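Local coordinates for protein aminopentol aminotransferase (Sphingopyxis macrogoltabida, PDB 6HBS) that catalyses the pyridoxal-phosphate-dependent deamination of aminopentol (HFB1) to its 2-keto derivative in fumonisin B1 degradation, with pyruvate as the preferred amino acceptor, at residues A[197-202]-A[231-236]; A[202-207]-A[337-342]; A[345-350]-A[376-381]. One frame throughout, in Å; residues are numbered along the deposited sequence.

Contacts 1 and 3 are buried, whereas contact 2 lies at the surface. Contacts 1 and 2 share Phe202 and both reach the small antiparallel pair of strands 197-198 and 206-207; contacts 2 and 3 hold the two neighbouring strands 336-339 and 346-349. Chemistry follows place. At the cofactor, contact 1 relies on a guanidinium, an imidazole and one bridging water. Contact 2, at the surface, uses a salt bridge, a hydroxyl and an amide, while contact 3 joins a backbone hydrogen bond to apolar packing. Arg233 of contact 1 is hydrogen-bonded to Asn377 of contact 3, and Glu203 O of contact 2 accepts from Gln346 of contact 3.

Contact 1. Residues A[197-202]-A[231-236]; sequences FRHEVF and DVRAGF. With PLP (pyridoxal-5'-phosphate), chain C.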
loop_
_atom_site.group_PDB
_atom_site.type_symbol
_atom_site.label_atom_id
_atom_site.label_comp_id
_atom_site.label_asym_id
_atom_site.label_seq_id
_atom_site.Cartn_x
_atom_site.Cartn_y
_atom_site.Cartn_z
ATOM N N PHE A 197 0.924 -23.071 5.048
ATOM C CA PHE A 197 1.260 -24.261 4.253
ATOM C C PHE A 197 2.148 -23.806 3.091
ATOM O O PHE A 197 2.380 -22.584 2.915
ATOM C CB PHE A 197 -0.004 -25.031 3.844
ATOM C CG PHE A 197 -1.021 -24.315 2.997
ATOM C CD1 PHE A 197 -2.023 -23.545 3.577
ATOM C CD2 PHE A 197 -1.017 -24.479 1.616
ATOM C CE1 PHE A 197 -2.980 -22.924 2.780
ATOM C CE2 PHE A 197 -1.971 -23.852 0.820
ATOM C CZ PHE A 197 -2.941 -23.062 1.400
ATOM N N ARG A 198 2.657 -24.761 2.300
ATOM C CA ARG A 198 3.455 -24.439 1.147
ATOM C C ARG A 198 2.511 -24.076 -0.001
ATOM O O ARG A 198 1.754 -24.948 -0.497
ATOM C CB ARG A 198 4.350 -25.613 0.744
ATOM C CG ARG A 198 5.289 -25.298 -0.412
ATOM C CD ARG A 198 6.360 -24.309 0.006
ATOM N NE ARG A 198 7.329 -24.113 -1.058
ATOM C CZ ARG A 198 8.422 -23.371 -0.950
ATOM N NH1 ARG A 198 8.601 -22.590 0.112
ATOM N NH2 ARG A 198 9.324 -23.445 -1.913
ATOM N N HIS A 199 2.533 -22.793 -0.403
ATOM C CA HIS A 199 1.661 -22.267 -1.452
ATOM C C HIS A 199 2.478 -21.372 -2.383
ATOM O O HIS A 199 2.504 -20.142 -2.221
ATOM C CB HIS A 199 0.385 -21.612 -0.880
ATOM C CG HIS A 199 0.550 -20.602 0.219
ATOM N ND1 HIS A 199 1.362 -19.482 0.107
ATOM C CD2 HIS A 199 -0.075 -20.487 1.413
ATOM C CE1 HIS A 199 1.255 -18.763 1.218
ATOM N NE2 HIS A 199 0.363 -19.340 2.029
ATOM N N GLU A 200 3.167 -22.002 -3.347
ATOM C CA GLU A 200 4.036 -21.264 -4.271
ATOM C C GLU A 200 3.779 -21.691 -5.711
ATOM O O GLU A 200 3.323 -22.812 -5.967
ATOM C CB GLU A 200 5.511 -21.477 -3.905
ATOM C CG GLU A 200 5.830 -21.057 -2.471
ATOM C CD GLU A 200 5.571 -19.590 -2.151
ATOM O OE1 GLU A 200 5.336 -19.255 -0.960
ATOM O OE2 GLU A 200 5.634 -18.784 -3.072
ATOM N N VAL A 201 4.192 -20.811 -6.631
ATOM C CA VAL A 201 4.007 -20.999 -8.058
ATOM C C VAL A 201 4.885 -22.137 -8.590
ATOM O O VAL A 201 5.978 -22.383 -8.110
ATOM C CB VAL A 201 4.236 -19.707 -8.862
ATOM C CG1 VAL A 201 3.197 -18.659 -8.479
ATOM C CG2 VAL A 201 5.667 -19.188 -8.715
ATOM N N PHE A 202 4.354 -22.814 -9.617
ATOM C CA PHE A 202 5.048 -23.877 -10.352
ATOM C C PHE A 202 5.458 -25.030 -9.436
ATOM O O PHE A 202 6.287 -25.837 -9.821
ATOM C CB PHE A 202 6.271 -23.318 -11.092
ATOM C CG PHE A 202 5.922 -22.400 -12.233
ATOM C CD1 PHE A 202 5.470 -22.919 -13.436
ATOM C CD2 PHE A 202 6.002 -21.025 -12.094
ATOM C CE1 PHE A 202 5.156 -22.077 -14.489
ATOM C CE2 PHE A 202 5.668 -20.177 -13.136
ATOM C CZ PHE A 202 5.236 -20.709 -14.327
ATOM N N ASP A 231 -0.082 -15.037 7.072
ATOM C CA ASP A 231 -1.428 -15.498 6.760
ATOM C C ASP A 231 -2.086 -14.586 5.725
ATOM O O ASP A 231 -3.333 -14.593 5.619
ATOM C CB ASP A 231 -2.303 -15.601 8.000
ATOM C CG ASP A 231 -2.777 -17.011 8.288
ATOM O OD1 ASP A 231 -3.045 -17.764 7.306
ATOM O OD2 ASP A 231 -2.935 -17.323 9.488
ATOM N N VAL A 232 -1.268 -13.865 4.935
ATOM C CA VAL A 232 -1.824 -12.923 3.961
ATOM C C VAL A 232 -2.651 -13.688 2.910
ATOM O O VAL A 232 -3.705 -13.194 2.452
ATOM C CB VAL A 232 -0.716 -12.056 3.324
ATOM C CG1 VAL A 232 -1.245 -11.307 2.100
ATOM C CG2 VAL A 232 -0.139 -11.082 4.339
ATOM N N ARG A 233 -2.141 -14.850 2.476
ATOM C CA ARG A 233 -2.761 -15.622 1.443
ATOM C C ARG A 233 -3.851 -16.560 1.985
ATOM O O ARG A 233 -4.960 -16.653 1.387
ATOM C CB ARG A 233 -1.751 -16.429 0.629
ATOM C CG ARG A 233 -2.300 -16.752 -0.755
ATOM C CD ARG A 233 -1.375 -17.560 -1.636
ATOM N NE ARG A 233 -0.160 -16.828 -1.959
ATOM C CZ ARG A 233 0.792 -17.247 -2.787
ATOM N NH1 ARG A 233 0.560 -18.257 -3.615
ATOM N NH2 ARG A 233 1.963 -16.620 -2.816
ATOM N N ALA A 234 -3.545 -17.299 3.054
ATOM C CA ALA A 234 -4.446 -18.380 3.542
ATOM C C ALA A 234 -5.445 -17.891 4.605
ATOM O O ALA A 234 -6.390 -18.604 4.927
ATOM C CB ALA A 234 -3.602 -19.511 4.086
ATOM N N GLY A 235 -5.221 -16.696 5.175
ATOM C CA GLY A 235 -6.017 -16.236 6.273
ATOM C C GLY A 235 -7.508 -16.250 5.909
ATOM O O GLY A 235 -7.897 -15.834 4.822
ATOM N N PHE A 236 -8.296 -16.859 6.797
ATOM C CA PHE A 236 -9.743 -16.973 6.765
ATOM C C PHE A 236 -10.252 -17.959 5.712
ATOM O O PHE A 236 -11.474 -18.123 5.595
ATOM C CB PHE A 236 -10.422 -15.613 6.588
ATOM C CG PHE A 236 -10.136 -14.718 7.754
ATOM C CD1 PHE A 236 -10.453 -15.128 9.028
ATOM C CD2 PHE A 236 -9.576 -13.462 7.574
ATOM C CE1 PHE A 236 -10.209 -14.301 10.106
ATOM C CE2 PHE A 236 -9.355 -12.635 8.662
ATOM C CZ PHE A 236 -9.666 -13.053 9.915
HETATM N N1 PLP C . 2.588 -12.780 1.804
HETATM C C2 PLP C . 1.929 -13.762 1.152
HETATM C C2A PLP C . 1.906 -15.179 1.674
HETATM C C3 PLP C . 1.162 -13.429 -0.045
HETATM O O3 PLP C . 0.480 -14.383 -0.715
HETATM C C4 PLP C . 1.135 -12.026 -0.517
HETATM C C4A PLP C . 0.330 -11.720 -1.729
HETATM C C5 PLP C . 1.959 -11.051 0.258
HETATM C C6 PLP C . 2.620 -11.491 1.398
HETATM C C5A PLP C . 2.052 -9.573 -0.117
HETATM O O4P PLP C . 0.743 -8.950 -0.157
HETATM P P PLP C . 0.622 -7.728 -1.200
HETATM O O1P PLP C . 0.705 -8.261 -2.558
HETATM O O2P PLP C . 1.811 -6.859 -0.905
HETATM O O3P PLP C . -0.736 -7.176 -0.826
HETATM O O HOH W 1 -0.641 -17.298 3.773
#
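Arg233 runs between PLP O3 and one face of the His199 ring. Its CB lies 3.3 Å from PLP O3 and also nears the CE1-NE2 side of His199; CG keeps beside the same oxygen. CD comes over the imidazole toward its rim, a CH-pi contact in which Arg233 CD is 4.0 Å from the centroid of the His199 ring; Phe197 O lies over the opposite face. A bend at chi3 (-64°) places NE for an almost straight hydrogen bond, Arg233 NE to PLP O3 at 2.8 Å with an angle of 171°. NH2 adds a weak second bond to the same oxygen, which sits at the guanidinium edge. NH1 donates to Asn377 OD1, and His199 ND1 lies over the centre of the guanidinium. This positive group would probably favour a negatively charged O3. An alanine here would probably leave PLP O3 without both of these donors and Asn377 OD1 without its mate.

Glu200 OE2 stays 4.3 Å from Arg233 NH2, beyond a salt bridge, while its OE1 accepts from Tyr145 N. The small Ala234 suits the space beside Phe197, its CB being 3.7 Å from Phe197 CE1. One water bridges the segments, 2.9 Å from His199 NE2, and accepts from Ala234 N. Val232 offers the pyridine an apolar branch, CG1 lying 3.6 Å from PLP C4.

The two segments follow strands 189-194 and 226-230, parallel neighbours in the seven-stranded sheet, so the cofactor is met by loops beyond the C-terminal ends of these strands, as expected for a class-III aminotransferase.

Contact 2. Residues A[202-207]-A[337-342]; sequences FEDQAL and KQTGPA
Lys337 and Asp204 meet in a salt bridge, their side chains nearly perpendicular. The syn lone pair of Asp204 OD2 takes the stronger bond, 2.8 Å from Lys337 NZ; OD1 of the same carboxylate receives a weak one. The lysine is bent at chi3 (-67°), which sets CE beside the carboxylate, 3.4 Å from Asp204 OD1. A water lies 2.8 Å from Asp204 OD1 and also reaches Lys337 O and Thr339 OG1, though it has fewer protons than acceptors within its reach.

Thr339 serves well here because its beta-branched side chain suits a strand and its hydroxyl meets both the water and a backbone donor: OG1 receives Gln205 N at 2.9 Å (155°). Gln205 NE2 gives one bond to Thr339 O at 3.2 Å, approaching from above the carbonyl plane, although the acceptor lies in the plane of the glutamine amide. The stronger partner of NE2 is Met344 O.

Thr339 ends the first strand of a beta-hairpin, 336-339 with 346-349, and 202-207 runs into a short antiparallel pair, 197-198 with 206-207. Side-chain atoms take part in each direct hydrogen bond that joins the hairpin to 202-207. The positive phi of Gly340 favours glycine, and a CB here would fall on Gln205 NE2. Farther on, Leu207 and Pro341 lie alongside with their side chains running opposite ways, Leu207 CD2 4.1 Å from Pro341 CD.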
loop_
_atom_site.group_PDB
_atom_site.type_symbol
_atom_site.label_atom_id
_atom_site.label_comp_id
_atom_site.label_asym_id
_atom_site.label_seq_id
_atom_site.Cartn_x
_atom_site.Cartn_y
_atom_site.Cartn_z
ATOM N N PHE A 202 4.354 -22.814 -9.617
ATOM C CA PHE A 202 5.048 -23.877 -10.352
ATOM C C PHE A 202 5.458 -25.030 -9.436
ATOM O O PHE A 202 6.287 -25.837 -9.821
ATOM C CB PHE A 202 6.271 -23.318 -11.092
ATOM C CG PHE A 202 5.922 -22.400 -12.233
ATOM C CD1 PHE A 202 5.470 -22.919 -13.436
ATOM C CD2 PHE A 202 6.002 -21.025 -12.094
ATOM C CE1 PHE A 202 5.156 -22.077 -14.489
ATOM C CE2 PHE A 202 5.668 -20.177 -13.136
ATOM C CZ PHE A 202 5.236 -20.709 -14.327
ATOM N N GLU A 203 4.852 -25.148 -8.257
ATOM C CA GLU A 203 5.247 -26.154 -7.303
ATOM C C GLU A 203 3.986 -26.727 -6.640
ATOM O O GLU A 203 3.023 -25.983 -6.359
ATOM C CB GLU A 203 6.226 -25.519 -6.306
ATOM C CG GLU A 203 6.701 -26.466 -5.218
ATOM C CD GLU A 203 7.572 -25.801 -4.150
ATOM O OE1 GLU A 203 7.644 -26.342 -3.027
ATOM O OE2 GLU A 203 8.151 -24.736 -4.445
ATOM N N ASP A 204 4.005 -28.044 -6.386
ATOM C CA ASP A 204 2.945 -28.729 -5.661
ATOM C C ASP A 204 2.861 -28.117 -4.268
ATOM O O ASP A 204 3.879 -27.702 -3.678
ATOM C CB ASP A 204 3.152 -30.252 -5.588
ATOM C CG ASP A 204 3.089 -30.962 -6.944
ATOM O OD1 ASP A 204 2.213 -30.641 -7.767
ATOM O OD2 ASP A 204 3.943 -31.831 -7.188
ATOM N N GLN A 205 1.625 -27.997 -3.785
ATOM C CA GLN A 205 1.349 -27.518 -2.441
ATOM C C GLN A 205 1.467 -28.683 -1.448
ATOM O O GLN A 205 1.414 -29.856 -1.829
ATOM C CB GLN A 205 -0.021 -26.843 -2.386
ATOM C CG GLN A 205 -0.072 -25.620 -3.277
ATOM C CD GLN A 205 -1.259 -24.724 -3.012
ATOM O OE1 GLN A 205 -1.085 -23.521 -2.837
ATOM N NE2 GLN A 205 -2.464 -25.298 -3.017
ATOM N N ALA A 206 1.655 -28.330 -0.176
ATOM C CA ALA A 206 1.765 -29.269 0.899
ATOM C C ALA A 206 1.305 -28.607 2.190
ATOM O O ALA A 206 1.687 -27.448 2.454
ATOM C CB ALA A 206 3.198 -29.728 1.005
ATOM N N LEU A 207 0.533 -29.349 2.991
ATOM C CA LEU A 207 0.128 -28.913 4.310
ATOM C C LEU A 207 1.352 -28.826 5.238
ATOM O O LEU A 207 2.365 -29.533 5.029
ATOM C CB LEU A 207 -0.892 -29.900 4.875
ATOM C CG LEU A 207 -2.139 -30.140 4.018
ATOM C CD1 LEU A 207 -3.110 -31.046 4.745
ATOM C CD2 LEU A 207 -2.822 -28.848 3.630
ATOM N N LYS A 337 -2.364 -33.846 -10.218
ATOM C CA LYS A 337 -1.910 -33.637 -8.847
ATOM C C LYS A 337 -2.702 -32.441 -8.288
ATOM O O LYS A 337 -2.401 -31.291 -8.609
ATOM C CB LYS A 337 -0.404 -33.352 -8.806
ATOM C CG LYS A 337 0.487 -34.447 -9.378
ATOM C CD LYS A 337 1.983 -34.121 -9.320
ATOM C CE LYS A 337 2.403 -32.973 -10.224
ATOM N NZ LYS A 337 3.761 -32.463 -9.911
ATOM N N GLN A 338 -3.745 -32.734 -7.514
ATOM C CA GLN A 338 -4.526 -31.699 -6.848
ATOM C C GLN A 338 -4.008 -31.626 -5.421
ATOM O O GLN A 338 -4.195 -32.556 -4.683
ATOM C CB GLN A 338 -6.011 -32.041 -6.852
ATOM C CG GLN A 338 -6.559 -32.293 -8.249
ATOM C CD GLN A 338 -8.062 -32.354 -8.207
ATOM O OE1 GLN A 338 -8.740 -31.337 -8.029
ATOM N NE2 GLN A 338 -8.590 -33.570 -8.300
ATOM N N THR A 339 -3.324 -30.527 -5.077
ATOM C CA THR A 339 -2.577 -30.440 -3.830
ATOM C C THR A 339 -2.994 -29.204 -3.037
ATOM O O THR A 339 -3.553 -28.253 -3.574
ATOM C CB THR A 339 -1.065 -30.456 -4.097
ATOM O OG1 THR A 339 -0.685 -29.359 -4.933
ATOM C CG2 THR A 339 -0.641 -31.762 -4.745
ATOM N N GLY A 340 -2.666 -29.253 -1.752
ATOM C CA GLY A 340 -3.102 -28.320 -0.762
ATOM C C GLY A 340 -4.592 -28.451 -0.482
ATOM O O GLY A 340 -5.288 -29.299 -1.031
ATOM N N PRO A 341 -5.135 -27.569 0.370
ATOM C CA PRO A 341 -6.545 -27.630 0.735
ATOM C C PRO A 341 -7.413 -27.474 -0.522
ATOM O O PRO A 341 -7.084 -26.687 -1.404
ATOM C CB PRO A 341 -6.735 -26.427 1.677
ATOM C CG PRO A 341 -5.340 -25.997 2.036
ATOM C CD PRO A 341 -4.464 -26.358 0.859
ATOM N N ALA A 342 -8.543 -28.184 -0.573
ATOM C CA ALA A 342 -9.437 -28.127 -1.729
ATOM C C ALA A 342 -9.972 -26.703 -1.944
ATOM O O ALA A 342 -10.287 -26.349 -3.078
ATOM C CB ALA A 342 -10.589 -29.093 -1.572
HETATM O O HOH W 2 -0.386 -29.704 -7.460
#

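Contact 3. Residues A[345-350]-A[376-381]; sequences PQIFFA and HNMFLS
Gln346 and Asn377 meet across the contact, and each also lies against an aromatic ring of its own segment. Gln346 CG rests over one face of the Phe348 ring, 3.5 Å above its plane and toward the rim; Phe355 meets that ring edge-to-face. Asn377 ND2 is placed similarly, 3.4 Å above the plane of the Phe379 ring. The same amide nitrogen donates to Met378 O at 3.0 Å, and Asn377 OD1 accepts from Arg233 NH1, so both ends of this buried amide are paired. Asn377 is thereby a second-shell partner of the arginine that bonds PLP O3. The His376 ring, its side chain about 6 Å from PLP at the nearest atoms, donates from ND1 to Asn377 O at 2.7 Å, in the ring plane and on a lone pair of the carbonyl, which fixes how the imidazole is turned; Tyr62 packs edge-to-face with it.

Gln346 is bent at chi2 (86°), so its CD folds toward the loop. OE1 then comes 3.1 Å from Asn377 N, at an angle too poor for a hydrogen bond, while NE2 donates to Glu203 O.

The direct hydrogen bond between the segments is nearly straight, Met378 N to Pro345 O at 2.8 Å (177°). A proline suits this position through its compact apolar ring, which offers CD to Met378 CB, 4.1 Å away, and to Leu380 CD2. The flexible methionine bends at chi3 to bring CE against Ile347, with Met378 CE 3.8 Å from Ile347 CD1 and equally near its CB and CG1; the two side chains cross nearly perpendicularly.

Strand 346-349 pairs with strand 336-339 in a hairpin, helix 310-332 packs on Pro345, Ile347 and Leu380, and residues 376-381 lead from strand 370-371 to helix 386-405.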
loop_
_atom_site.group_PDB
_atom_site.type_symbol
_atom_site.label_atom_id
_atom_site.label_comp_id
_atom_site.label_asym_id
_atom_site.label_seq_id
_atom_site.Cartn_x
_atom_site.Cartn_y
_atom_site.Cartn_z
ATOM N N PRO A 345 -6.784 -24.681 -4.054
ATOM C CA PRO A 345 -6.129 -25.811 -4.702
ATOM C C PRO A 345 -5.089 -25.432 -5.744
ATOM O O PRO A 345 -5.208 -24.418 -6.438
ATOM C CB PRO A 345 -7.324 -26.560 -5.348
ATOM C CG PRO A 345 -8.287 -25.463 -5.714
ATOM C CD PRO A 345 -8.112 -24.402 -4.632
ATOM N N GLN A 346 -4.047 -26.257 -5.808
ATOM C CA GLN A 346 -3.094 -26.255 -6.906
ATOM C C GLN A 346 -3.437 -27.495 -7.742
ATOM O O GLN A 346 -3.509 -28.610 -7.210
ATOM C CB GLN A 346 -1.672 -26.305 -6.354
ATOM C CG GLN A 346 -0.570 -26.185 -7.388
ATOM C CD GLN A 346 -0.247 -24.741 -7.686
ATOM O OE1 GLN A 346 -1.055 -24.045 -8.301
ATOM N NE2 GLN A 346 0.933 -24.295 -7.247
ATOM N N ILE A 347 -3.691 -27.290 -9.024
ATOM C CA ILE A 347 -4.202 -28.350 -9.899
ATOM C C ILE A 347 -3.257 -28.441 -11.101
ATOM O O ILE A 347 -3.345 -27.677 -12.031
ATOM C CB ILE A 347 -5.667 -28.081 -10.303
ATOM C CG1 ILE A 347 -6.579 -27.955 -9.080
ATOM C CG2 ILE A 347 -6.154 -29.174 -11.251
ATOM C CD1 ILE A 347 -8.026 -27.537 -9.396
ATOM N N PHE A 348 -2.298 -29.357 -10.991
ATOM C CA PHE A 348 -1.341 -29.642 -12.008
ATOM C C PHE A 348 -1.615 -31.025 -12.635
ATOM O O PHE A 348 -2.398 -31.827 -12.098
ATOM C CB PHE A 348 0.064 -29.672 -11.396
ATOM C CG PHE A 348 0.652 -28.354 -10.941
ATOM C CD1 PHE A 348 0.011 -27.140 -11.147
ATOM C CD2 PHE A 348 1.888 -28.337 -10.303
ATOM C CE1 PHE A 348 0.579 -25.947 -10.712
ATOM C CE2 PHE A 348 2.438 -27.146 -9.849
ATOM C CZ PHE A 348 1.794 -25.952 -10.073
ATOM N N PHE A 349 -0.935 -31.293 -13.751
ATOM C CA PHE A 349 -0.906 -32.617 -14.369
ATOM C C PHE A 349 0.345 -33.401 -13.930
ATOM O O PHE A 349 1.458 -32.868 -13.897
ATOM C CB PHE A 349 -0.998 -32.461 -15.882
ATOM C CG PHE A 349 -2.387 -32.133 -16.352
ATOM C CD1 PHE A 349 -2.889 -30.844 -16.242
ATOM C CD2 PHE A 349 -3.198 -33.109 -16.900
ATOM C CE1 PHE A 349 -4.182 -30.534 -16.636
ATOM C CE2 PHE A 349 -4.493 -32.798 -17.297
ATOM C CZ PHE A 349 -4.985 -31.515 -17.162
ATOM N N ALA A 350 0.172 -34.693 -13.624
ATOM C CA ALA A 350 1.340 -35.575 -13.410
ATOM C C ALA A 350 2.136 -35.652 -14.722
ATOM O O ALA A 350 1.560 -35.562 -15.771
ATOM C CB ALA A 350 0.900 -36.946 -12.937
ATOM N N HIS A 376 -0.389 -21.169 -10.539
ATOM C CA HIS A 376 -0.632 -20.478 -9.277
ATOM C C HIS A 376 -1.826 -21.126 -8.604
ATOM O O HIS A 376 -2.812 -21.478 -9.277
ATOM C CB HIS A 376 -0.887 -18.981 -9.511
ATOM C CG HIS A 376 -0.928 -18.117 -8.286
ATOM N ND1 HIS A 376 -1.954 -18.189 -7.352
ATOM C CD2 HIS A 376 -0.102 -17.115 -7.876
ATOM C CE1 HIS A 376 -1.744 -17.297 -6.395
ATOM N NE2 HIS A 376 -0.599 -16.610 -6.701
ATOM N N ASN A 377 -1.789 -21.227 -7.276
ATOM C CA ASN A 377 -2.909 -21.817 -6.588
ATOM C C ASN A 377 -4.162 -20.974 -6.819
ATOM O O ASN A 377 -4.087 -19.756 -7.044
ATOM C CB ASN A 377 -2.710 -22.018 -5.084
ATOM C CG ASN A 377 -2.726 -20.724 -4.302
ATOM O OD1 ASN A 377 -1.697 -20.071 -4.183
ATOM N ND2 ASN A 377 -3.891 -20.333 -3.785
ATOM N N MET A 378 -5.308 -21.674 -6.771
ATOM C CA MET A 378 -6.620 -21.082 -6.910
ATOM C C MET A 378 -7.254 -20.900 -5.540
ATOM O O MET A 378 -6.647 -21.189 -4.510
ATOM C CB MET A 378 -7.452 -21.957 -7.852
ATOM C CG MET A 378 -6.983 -21.753 -9.259
ATOM S SD MET A 378 -7.487 -23.047 -10.400
ATOM C CE MET A 378 -6.247 -24.285 -10.037
ATOM N N PHE A 379 -8.465 -20.351 -5.545
ATOM C CA PHE A 379 -9.199 -20.015 -4.363
ATOM C C PHE A 379 -10.695 -20.260 -4.593
ATOM O O PHE A 379 -11.209 -20.002 -5.682
ATOM C CB PHE A 379 -9.045 -18.530 -4.024
ATOM C CG PHE A 379 -7.642 -18.040 -3.755
ATOM C CD1 PHE A 379 -6.772 -17.742 -4.790
ATOM C CD2 PHE A 379 -7.182 -17.921 -2.453
ATOM C CE1 PHE A 379 -5.499 -17.264 -4.518
ATOM C CE2 PHE A 379 -5.900 -17.461 -2.183
ATOM C CZ PHE A 379 -5.078 -17.102 -3.213
ATOM N N LEU A 380 -11.372 -20.715 -3.543
ATOM C CA LEU A 380 -12.831 -20.751 -3.507
ATOM C C LEU A 380 -13.347 -19.558 -2.699
ATOM O O LEU A 380 -12.752 -19.156 -1.704
ATOM C CB LEU A 380 -13.326 -22.067 -2.896
ATOM C CG LEU A 380 -13.592 -23.198 -3.886
ATOM C CD1 LEU A 380 -14.764 -22.893 -4.791
ATOM C CD2 LEU A 380 -12.351 -23.530 -4.700
ATOM N N SER A 381 -14.510 -19.048 -3.131
ATOM C CA SER A 381 -15.296 -18.039 -2.427
ATOM C C SER A 381 -16.578 -18.684 -1.879
ATOM O O SER A 381 -17.085 -19.688 -2.439
ATOM C CB SER A 381 -15.629 -16.879 -3.355
ATOM O OG SER A 381 -16.816 -17.122 -4.122
#